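Local coordinates for XRE family transcriptional regulator (Pseudomonas putida, PDB 6F8H), which acts as GraA, the HigA-type antitoxin paired with the toxin GraT, and as a helix-turn-helix regulator probably binds operator DNA, at residues 18-23 against 73-78; 29-34 against 67-72; 35-38 against 43-46; 48-51 against 56-59. All coordinates share one frame; numbering follows the deposited sequence.

Contact 1: residues 18-23 against 73-78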
loop_
_atom_site.group_PDB
_atom_site.type_symbol
_atom_site.label_atom_id
_atom_site.label_comp_id
_atom_site.label_asym_id
_atom_site.label_seq_id
_atom_site.Cartn_x
_atom_site.Cartn_y
_atom_site.Cartn_z
ATOM N N GLY A 18 -3.048 -11.424 5.813
ATOM C CA GLY A 18 -2.849 -12.446 6.826
ATOM C C GLY A 18 -3.767 -13.638 6.596
ATOM O O GLY A 18 -3.426 -14.781 6.913
ATOM N N GLU A 19 -4.940 -13.383 6.038
ATOM C CA GLU A 19 -5.846 -14.492 5.716
ATOM C C GLU A 19 -5.213 -15.389 4.649
ATOM O O GLU A 19 -5.240 -16.618 4.764
ATOM C CB GLU A 19 -7.209 -13.975 5.241
ATOM C CG GLU A 19 -8.163 -15.074 4.732
ATOM C CD GLU A 19 -9.551 -14.543 4.364
ATOM O OE1 GLU A 19 -10.147 -13.817 5.175
ATOM O OE2 GLU A 19 -10.043 -14.845 3.260
ATOM N N ILE A 20 -4.638 -14.774 3.620
ATOM C CA ILE A 20 -3.921 -15.545 2.597
ATOM C C ILE A 20 -2.721 -16.262 3.229
ATOM O O ILE A 20 -2.497 -17.458 2.986
ATOM C CB ILE A 20 -3.453 -14.653 1.441
ATOM C CG1 ILE A 20 -4.655 -13.998 0.750
ATOM C CG2 ILE A 20 -2.626 -15.447 0.415
ATOM C CD1 ILE A 20 -5.695 -14.992 0.291
ATOM N N LEU A 21 -1.952 -15.543 4.052
ATOM C CA LEU A 21 -0.780 -16.151 4.673
ATOM C C LEU A 21 -1.212 -17.375 5.475
ATOM O O LEU A 21 -0.612 -18.451 5.372
ATOM C CB LEU A 21 -0.035 -15.146 5.575
ATOM C CG LEU A 21 1.234 -15.660 6.253
ATOM C CD1 LEU A 21 2.195 -16.225 5.211
ATOM C CD2 LEU A 21 1.911 -14.533 7.043
ATOM N N ARG A 22 -2.288 -17.216 6.234
ATOM C CA ARG A 22 -2.785 -18.286 7.085
ATOM C C ARG A 22 -3.466 -19.427 6.312
ATOM O O ARG A 22 -3.146 -20.602 6.516
ATOM C CB ARG A 22 -3.753 -17.694 8.116
ATOM C CG ARG A 22 -4.080 -18.617 9.271
ATOM C CD ARG A 22 -5.157 -17.990 10.165
ATOM N NE ARG A 22 -6.399 -17.787 9.429
ATOM C CZ ARG A 22 -6.878 -16.597 9.082
ATOM N NH1 ARG A 22 -6.202 -15.501 9.395
ATOM N NH2 ARG A 22 -8.021 -16.502 8.407
ATOM N N GLU A 23 -4.391 -19.089 5.417
ATOM C CA GLU A 23 -5.241 -20.117 4.783
ATOM C C GLU A 23 -4.529 -20.870 3.666
ATOM O O GLU A 23 -4.775 -22.059 3.481
ATOM C CB GLU A 23 -6.521 -19.507 4.219
ATOM C CG GLU A 23 -7.484 -18.989 5.254
ATOM C CD GLU A 23 -8.046 -20.087 6.140
ATOM O OE1 GLU A 23 -8.096 -21.260 5.702
ATOM O OE2 GLU A 23 -8.442 -19.774 7.282
ATOM N N PRO A 73 7.154 -9.708 -4.326
ATOM C CA PRO A 73 6.726 -8.894 -3.195
ATOM C C PRO A 73 5.476 -8.070 -3.551
ATOM O O PRO A 73 4.735 -7.693 -2.647
ATOM C CB PRO A 73 7.947 -8.012 -2.915
ATOM C CG PRO A 73 8.617 -7.882 -4.231
ATOM C CD PRO A 73 8.384 -9.187 -4.959
ATOM N N GLU A 74 5.221 -7.846 -4.842
ATOM C CA GLU A 74 3.992 -7.168 -5.254
ATOM C C GLU A 74 2.752 -7.967 -4.822
ATOM O O GLU A 74 1.745 -7.377 -4.437
ATOM C CB GLU A 74 3.977 -6.926 -6.768
ATOM C CG GLU A 74 4.859 -5.745 -7.229
ATOM C CD GLU A 74 6.341 -6.097 -7.322
ATOM O OE1 GLU A 74 6.708 -7.268 -7.067
ATOM O OE2 GLU A 74 7.134 -5.194 -7.667
ATOM N N PHE A 75 2.848 -9.296 -4.852
ATOM C CA PHE A 75 1.728 -10.164 -4.451
ATOM C C PHE A 75 1.194 -9.745 -3.085
ATOM O O PHE A 75 -0.014 -9.576 -2.906
ATOM C CB PHE A 75 2.160 -11.641 -4.437
ATOM C CG PHE A 75 1.131 -12.590 -3.857
ATOM C CD1 PHE A 75 -0.006 -12.933 -4.577
ATOM C CD2 PHE A 75 1.316 -13.157 -2.597
ATOM C CE1 PHE A 75 -0.945 -13.814 -4.049
ATOM C CE2 PHE A 75 0.376 -14.045 -2.061
ATOM C CZ PHE A 75 -0.758 -14.367 -2.791
ATOM N N TRP A 76 2.106 -9.532 -2.140
ATOM C CA TRP A 76 1.723 -9.165 -0.778
ATOM C C TRP A 76 1.230 -7.725 -0.644
ATOM O O TRP A 76 0.205 -7.500 -0.007
ATOM C CB TRP A 76 2.891 -9.439 0.187
ATOM C CG TRP A 76 3.195 -10.918 0.208
ATOM C CD1 TRP A 76 4.248 -11.557 -0.396
ATOM C CD2 TRP A 76 2.390 -11.947 0.801
ATOM N NE1 TRP A 76 4.160 -12.915 -0.184
ATOM C CE2 TRP A 76 3.031 -13.181 0.553
ATOM C CE3 TRP A 76 1.199 -11.945 1.537
ATOM C CZ2 TRP A 76 2.512 -14.403 1.004
ATOM C CZ3 TRP A 76 0.684 -13.165 1.992
ATOM C CH2 TRP A 76 1.342 -14.372 1.728
ATOM N N LEU A 77 1.942 -6.762 -1.226
ATOM C CA LEU A 77 1.548 -5.359 -1.115
ATOM C C LEU A 77 0.256 -5.073 -1.883
ATOM O O LEU A 77 -0.538 -4.235 -1.466
ATOM C CB LEU A 77 2.658 -4.429 -1.620
ATOM C CG LEU A 77 3.907 -4.299 -0.743
ATOM C CD1 LEU A 77 4.636 -2.986 -1.004
ATOM C CD2 LEU A 77 3.535 -4.407 0.715
ATOM N N ASN A 78 0.048 -5.762 -3.002
ATOM C CA ASN A 78 -1.225 -5.635 -3.707
ATOM C C ASN A 78 -2.382 -6.219 -2.892
ATOM O O ASN A 78 -3.492 -5.704 -2.940
ATOM C CB ASN A 78 -1.150 -6.289 -5.092
ATOM C CG ASN A 78 -0.215 -5.542 -6.030
ATOM O OD1 ASN A 78 0.195 -4.416 -5.745
ATOM N ND2 ASN A 78 0.107 -6.151 -7.158
#
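Ile20 and Leu21 meet the aromatic pair Phe75 and Trp76 mainly through aliphatic carbons set against the rings. On Ile20 the touching branch is CG2, which approaches CZ of Phe75 obliquely at 3.9 Å and also reaches the indole at CH2 of Trp76, 4.3 Å away. Leu21 crosses the indole at about a right angle, and CH2 of Trp76 is as near to CA of Leu21 as to its CD1, 4.0 Å in both cases. The indole extends from helix 73-99 toward helix 17-29 because CG of Trp76 stands anti to its carbonyl carbon (chi1 -63°), so the far benzene end makes the contact. The axes of segments 18-23 and 73-78 come no closer than 11.1 Å, their N-to-C directions 124° apart, which leaves room for such long side chains. The two aromatic groups also hold each other: CD2 of Phe75 sits 3.6 Å above the Trp76 indole plane, over its centre. Further out, Phe25 meets the Trp76 ring with planes at about 45°, Leu65 and Val57 add to the packing, and NE1 of Trp76 makes a weak hydrogen bond to OG1 of Thr71. This apolar joint seats the first helix of the helix-turn-helix bundle against the start of its long last helix.

Contact 2: residues 29-34 against 67-72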
loop_
_atom_site.group_PDB
_atom_site.type_symbol
_atom_site.label_atom_id
_atom_site.label_comp_id
_atom_site.label_asym_id
_atom_site.label_seq_id
_atom_site.Cartn_x
_atom_site.Cartn_y
_atom_site.Cartn_z
ATOM N N MET A 29 1.657 -25.800 4.477
ATOM C CA MET A 29 3.061 -26.065 4.809
ATOM C C MET A 29 3.270 -26.422 6.271
ATOM O O MET A 29 4.304 -26.979 6.634
ATOM C CB MET A 29 3.930 -24.863 4.459
ATOM C CG MET A 29 3.684 -24.318 3.084
ATOM S SD MET A 29 4.616 -22.799 2.826
ATOM C CE MET A 29 6.294 -23.438 2.769
ATOM N N GLY A 30 2.299 -26.081 7.109
ATOM C CA GLY A 30 2.308 -26.486 8.499
ATOM C C GLY A 30 3.238 -25.754 9.459
ATOM O O GLY A 30 3.448 -26.229 10.572
ATOM N N PHE A 31 3.785 -24.605 9.057
ATOM C CA PHE A 31 4.726 -23.897 9.924
ATOM C C PHE A 31 4.034 -23.237 11.120
ATOM O O PHE A 31 2.851 -22.867 11.047
ATOM C CB PHE A 31 5.524 -22.846 9.127
ATOM C CG PHE A 31 4.669 -21.817 8.406
ATOM C CD1 PHE A 31 3.994 -20.817 9.111
ATOM C CD2 PHE A 31 4.563 -21.834 7.022
ATOM C CE1 PHE A 31 3.225 -19.872 8.451
ATOM C CE2 PHE A 31 3.806 -20.890 6.351
ATOM C CZ PHE A 31 3.129 -19.906 7.066
ATOM N N SER A 32 4.777 -23.103 12.220
ATOM C CA SER A 32 4.352 -22.273 13.349
ATOM C C SER A 32 4.666 -20.805 13.057
ATOM O O SER A 32 5.430 -20.495 12.140
ATOM C CB SER A 32 5.051 -22.694 14.652
ATOM O OG SER A 32 6.411 -22.290 14.645
ATOM N N ALA A 33 4.098 -19.902 13.854
ATOM C CA ALA A 33 4.387 -18.482 13.702
ATOM C C ALA A 33 5.861 -18.205 13.952
ATOM O O ALA A 33 6.488 -17.400 13.248
ATOM C CB ALA A 33 3.518 -17.654 14.649
ATOM N N ALA A 34 6.409 -18.866 14.967
ATOM C CA ALA A 34 7.817 -18.704 15.314
ATOM C C ALA A 34 8.721 -19.233 14.211
ATOM O O ALA A 34 9.744 -18.613 13.880
ATOM C CB ALA A 34 8.130 -19.405 16.639
ATOM N N ILE A 67 10.994 -13.642 -0.616
ATOM C CA ILE A 67 12.155 -14.517 -0.567
ATOM C C ILE A 67 11.822 -15.792 0.181
ATOM O O ILE A 67 12.083 -16.891 -0.296
ATOM C CB ILE A 67 13.370 -13.833 0.103
ATOM C CG1 ILE A 67 13.828 -12.663 -0.753
ATOM C CG2 ILE A 67 14.518 -14.816 0.235
ATOM C CD1 ILE A 67 15.012 -11.948 -0.186
ATOM N N CYS A 68 11.210 -15.630 1.345
ATOM C CA CYS A 68 10.973 -16.745 2.245
ATOM C C CYS A 68 9.990 -17.765 1.676
ATOM O O CYS A 68 10.179 -18.972 1.848
ATOM C CB CYS A 68 10.467 -16.219 3.598
ATOM S SG CYS A 68 10.141 -17.501 4.799
ATOM N N LEU A 69 8.953 -17.292 0.987
ATOM C CA LEU A 69 7.884 -18.191 0.548
ATOM C C LEU A 69 7.793 -18.348 -0.969
ATOM O O LEU A 69 6.851 -18.973 -1.460
ATOM C CB LEU A 69 6.522 -17.710 1.080
ATOM C CG LEU A 69 6.336 -17.522 2.583
ATOM C CD1 LEU A 69 5.029 -16.798 2.874
ATOM C CD2 LEU A 69 6.373 -18.867 3.301
ATOM N N ASP A 70 8.754 -17.775 -1.695
ATOM C CA ASP A 70 8.817 -17.886 -3.163
ATOM C C ASP A 70 7.665 -17.191 -3.902
ATOM O O ASP A 70 6.993 -17.797 -4.742
ATOM C CB ASP A 70 8.867 -19.357 -3.594
ATOM C CG ASP A 70 10.185 -20.021 -3.257
ATOM O OD1 ASP A 70 11.232 -19.363 -3.439
ATOM O OD2 ASP A 70 10.172 -21.194 -2.812
ATOM N N THR A 71 7.456 -15.914 -3.606
ATOM C CA THR A 71 6.450 -15.132 -4.320
ATOM C C THR A 71 7.103 -13.867 -4.820
ATOM O O THR A 71 8.273 -13.628 -4.546
ATOM C CB THR A 71 5.263 -14.743 -3.423
ATOM O OG1 THR A 71 5.696 -13.734 -2.506
ATOM C CG2 THR A 71 4.747 -15.943 -2.655
ATOM N N THR A 72 6.350 -13.040 -5.529
ATOM C CA THR A 72 6.813 -11.687 -5.766
ATOM C C THR A 72 6.470 -10.848 -4.523
ATOM O O THR A 72 5.597 -11.230 -3.746
ATOM C CB THR A 72 6.168 -11.069 -7.003
ATOM O OG1 THR A 72 4.784 -10.811 -6.734
ATOM C CG2 THR A 72 6.309 -12.006 -8.219
#
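Leu69 reaches both Met29 and Phe31 with one methyl. Its CD2 lies 4.3 Å from SD of Met29 and 4.5 Å from CE2 of Phe31, meeting the phenyl ring obliquely. Both are ordinary van der Waals separations, and the two segments bury just 80 Å² between them. The Met29 chain runs straight to its sulfur (chi2 174°) and then bends (chi3 70°), leaving CE about 4.6 Å from CD2 of Leu69. The tighter packing is on the other branch of the leucine: CD1 of Leu69 rests against CD1 of Leu21 and CZ2 of Trp76 in the buried interior, and Leu103 of the second subunit helps to bury Phe31. By contrast, the residues flanking these side chains are solvent-exposed. They include Gly30 and Asp70, each with positive phi just after a helix, and Ser32 and Thr72, whose hydroxyls cap the helices that follow them. On this exposed side Asp70 forms a salt bridge with Arg102 of the second subunit. The contact thus joins the end of helix 17-29 and the turn after it to the end of helix 59-69, within the helix-turn-helix domain.

Contact 3: residues 35-38 against 43-46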
loop_
_atom_site.group_PDB
_atom_site.type_symbol
_atom_site.label_atom_id
_atom_site.label_comp_id
_atom_site.label_asym_id
_atom_site.label_seq_id
_atom_site.Cartn_x
_atom_site.Cartn_y
_atom_site.Cartn_z
ATOM N N ALA A 35 8.361 -20.379 13.639
ATOM C CA ALA A 35 9.140 -20.903 12.519
ATOM C C ALA A 35 9.163 -19.902 11.357
ATOM O O ALA A 35 10.228 -19.614 10.781
ATOM C CB ALA A 35 8.595 -22.243 12.069
ATOM N N LEU A 36 8.009 -19.323 11.035
ATOM C CA LEU A 36 7.959 -18.364 9.925
ATOM C C LEU A 36 8.815 -17.143 10.235
ATOM O O LEU A 36 9.597 -16.680 9.389
ATOM C CB LEU A 36 6.513 -17.947 9.630
ATOM C CG LEU A 36 6.360 -16.967 8.481
ATOM C CD1 LEU A 36 6.959 -17.517 7.160
ATOM C CD2 LEU A 36 4.905 -16.576 8.316
ATOM N N ALA A 37 8.678 -16.640 11.465
ATOM C CA ALA A 37 9.437 -15.465 11.928
ATOM C C ALA A 37 10.942 -15.653 11.812
ATOM O O ALA A 37 11.647 -14.759 11.341
ATOM C CB ALA A 37 9.071 -15.124 13.385
ATOM N N ARG A 38 11.435 -16.794 12.284
ATOM C CA ARG A 38 12.862 -17.081 12.186
ATOM C C ARG A 38 13.345 -17.032 10.727
ATOM O O ARG A 38 14.395 -16.446 10.434
ATOM C CB ARG A 38 13.200 -18.442 12.787
ATOM C CG ARG A 38 14.716 -18.724 12.777
ATOM C CD ARG A 38 15.085 -20.157 13.158
ATOM N NE ARG A 38 14.348 -20.614 14.340
ATOM C CZ ARG A 38 14.654 -21.700 15.047
ATOM N NH1 ARG A 38 15.710 -22.440 14.706
ATOM N NH2 ARG A 38 13.913 -22.040 16.097
ATOM N N ALA A 43 10.741 -10.562 14.226
ATOM C CA ALA A 43 10.289 -10.973 15.550
ATOM C C ALA A 43 8.967 -11.712 15.435
ATOM O O ALA A 43 8.141 -11.362 14.610
ATOM C CB ALA A 43 10.144 -9.750 16.468
ATOM N N THR A 44 8.768 -12.727 16.267
ATOM C CA THR A 44 7.530 -13.492 16.223
ATOM C C THR A 44 6.255 -12.642 16.375
ATOM O O THR A 44 5.288 -12.900 15.661
ATOM C CB THR A 44 7.534 -14.615 17.283
ATOM O OG1 THR A 44 8.756 -15.344 17.181
ATOM C CG2 THR A 44 6.373 -15.589 17.059
ATOM N N PRO A 45 6.237 -11.641 17.292
ATOM C CA PRO A 45 5.019 -10.829 17.434
ATOM C C PRO A 45 4.555 -10.153 16.147
ATOM O O PRO A 45 3.348 -10.031 15.943
ATOM C CB PRO A 45 5.428 -9.771 18.472
ATOM C CG PRO A 45 6.356 -10.506 19.352
ATOM C CD PRO A 45 7.187 -11.345 18.383
ATOM N N THR A 46 5.498 -9.731 15.309
ATOM C CA THR A 46 5.170 -9.159 14.008
ATOM C C THR A 46 4.363 -10.158 13.167
ATOM O O THR A 46 3.298 -9.822 12.646
ATOM C CB THR A 46 6.429 -8.753 13.222
ATOM O OG1 THR A 46 7.305 -7.979 14.058
ATOM C CG2 THR A 46 6.038 -7.932 12.023
#
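Ala43 and Thr44 press their backbone against the methyl group of Ala37. Ala43, the N-cap residue of helix 44-51, comes first: its CB points away from helix 33-40, and what it offers is its carbonyl carbon C, 4.0 Å from CB of Ala37. Its oxygen has begun the helix, accepting a weak bond from N of Thr46. Thr44 follows and carries the closest approach, with its CA 3.6 Å and its N 3.8 Å from CB of Ala37. The alpha carbons of Ala37 and Thr44 are 5.1 Å apart, a separation that the short alanine side chain permits. The two branches of Thr44 go to different residues of the first helix. At chi1 -49° the hydroxyl lies beside the backbone N, which puts OG1 of Thr44 3.8 Å from CB of Ala37, while the methyl CG2, anti to the N, packs on Ala34 one turn earlier. CB of Pro45 points away from helix 33-40, and Thr46 touches Met61 of helix 59-69. On the first segment, Leu36 faces a different way, into the interior against Cys68, Leu69 and Val47, and meets Leu103 of the second subunit. Helices 33-40 and 44-51, joined by a short turn, form the helix-turn-helix unit itself, with helix 44-51 in the place of the probable recognition helix. With neither segment hydrogen-bonding to the other, the chemistry is consistent with close packing of a methyl on backbone helping to set the spacing, together with the short connecting turn.

Contact 4: residues 48-51 against 56-59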
loop_
_atom_site.group_PDB
_atom_site.type_symbol
_atom_site.label_atom_id
_atom_site.label_comp_id
_atom_site.label_asym_id
_atom_site.label_seq_id
_atom_site.Cartn_x
_atom_site.Cartn_y
_atom_site.Cartn_z
ATOM N N ASN A 48 2.791 -12.792 14.326
ATOM C CA ASN A 48 1.547 -13.022 15.063
ATOM C C ASN A 48 0.486 -12.001 14.690
ATOM O O ASN A 48 -0.657 -12.364 14.459
ATOM C CB ASN A 48 1.781 -12.987 16.583
ATOM C CG ASN A 48 2.348 -14.289 17.114
ATOM O OD1 ASN A 48 2.205 -15.336 16.482
ATOM N ND2 ASN A 48 2.981 -14.235 18.288
ATOM N N ASN A 49 0.874 -10.730 14.643
ATOM C CA ASN A 49 -0.045 -9.659 14.240
ATOM C C ASN A 49 -0.632 -9.838 12.837
ATOM O O ASN A 49 -1.815 -9.577 12.592
ATOM C CB ASN A 49 0.661 -8.315 14.290
ATOM C CG ASN A 49 0.849 -7.813 15.692
ATOM O OD1 ASN A 49 0.299 -8.372 16.648
ATOM N ND2 ASN A 49 1.623 -6.745 15.832
ATOM N N ILE A 50 0.197 -10.277 11.901
ATOM C CA ILE A 50 -0.278 -10.370 10.529
ATOM C C ILE A 50 -1.232 -11.572 10.392
ATOM O O ILE A 50 -2.313 -11.443 9.812
ATOM C CB ILE A 50 0.907 -10.426 9.545
ATOM C CG1 ILE A 50 1.581 -9.040 9.543
ATOM C CG2 ILE A 50 0.420 -10.835 8.142
ATOM C CD1 ILE A 50 2.952 -8.951 8.916
ATOM N N LEU A 51 -0.861 -12.709 10.976
ATOM C CA LEU A 51 -1.692 -13.918 10.957
ATOM C C LEU A 51 -3.074 -13.704 11.593
ATOM O O LEU A 51 -4.065 -14.300 11.156
ATOM C CB LEU A 51 -0.968 -15.070 11.673
ATOM C CG LEU A 51 0.258 -15.673 10.972
ATOM C CD1 LEU A 51 0.956 -16.706 11.849
ATOM C CD2 LEU A 51 -0.117 -16.295 9.620
ATOM N N GLY A 56 -0.590 -4.684 9.278
ATOM C CA GLY A 56 -0.479 -4.737 7.828
ATOM C C GLY A 56 0.872 -5.263 7.381
ATOM O O GLY A 56 1.768 -5.489 8.196
ATOM N N VAL A 57 1.021 -5.444 6.077
ATOM C CA VAL A 57 2.287 -5.880 5.505
ATOM C C VAL A 57 3.046 -4.684 4.948
ATOM O O VAL A 57 2.555 -4.002 4.076
ATOM C CB VAL A 57 2.065 -6.923 4.389
ATOM C CG1 VAL A 57 3.394 -7.310 3.706
ATOM C CG2 VAL A 57 1.299 -8.152 4.947
ATOM N N SER A 58 4.254 -4.434 5.453
ATOM C CA SER A 58 5.062 -3.313 4.984
ATOM C C SER A 58 5.890 -3.701 3.762
ATOM O O SER A 58 5.972 -4.879 3.409
ATOM C CB SER A 58 5.993 -2.828 6.098
ATOM O OG SER A 58 6.982 -3.809 6.350
ATOM N N ALA A 59 6.535 -2.722 3.142
ATOM C CA ALA A 59 7.377 -3.017 1.986
ATOM C C ALA A 59 8.524 -3.961 2.384
ATOM O O ALA A 59 8.833 -4.918 1.667
ATOM C CB ALA A 59 7.914 -1.733 1.371
#
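Ile50 turns its two branches to different neighbours, CG1 and CD1 to the carbonyl of Gly56 and CG2 to the side chain of Val57. The first branch follows from the torsions: CG1 sits beside the backbone N (chi1 -70°) and the chain continues extended (chi2 166°), which places CD1 of Ile50 3.7 Å and its CG1 3.8 Å from O of Gly56. This is van der Waals contact between aliphatic carbons and a carbonyl oxygen. The second branch, anti to the backbone N of Ile50, meets Val57 methyl to methyl, with CG2 of Ile50 4.3 Å from CG2 of Val57. CB of Val57 is directed neither at the helix nor from it, so one methyl of the valine makes this meeting. Gly56 contributes backbone alone, and its alpha carbon comes within 6.3 Å of that of Ile50, the closest such pair between the segments. In the helix-turn-helix fold these residues mark the exit from helix 44-51, the probable recognition helix, and the loop that leads on to helix 59-69. A backbone hydrogen bond between Asn49 and Gly55 ties the base of that loop to the helix. The buried Ile50 extends inward to Leu21 and Met61, while Val57 packs on Pro17 and Ala62 and donates its N-H to OE1 of Gln80 on the long last helix. Ser58 is the N-cap just before helix 59-69, its OG bonded to N of Met61.

How the contacts relate
All four contacts lie in the helix-turn-helix part of the chain and depend on apolar packing, but with different partners. The centres of contacts 1 to 4 lie about 5, 14, 16 and 6 Å from the centre of the chain. Burial does not simply follow: contacts 2 and 4 are buried, contact 2 although peripheral, contact 1 is partly buried, and contact 3 is partly open, with Ala43 exposed. Contact 1 sets aliphatic carbons against aromatic rings, contact 2 joins methionine, phenylalanine and leucine, and contacts 3 and 4 use backbone as a partner surface. Contacts 2 and 3 share helix 33-40, and contacts 3 and 4 share helix 44-51. Leu21 touches Leu69, Leu36 and Leu51 of contacts 2, 3 and 4.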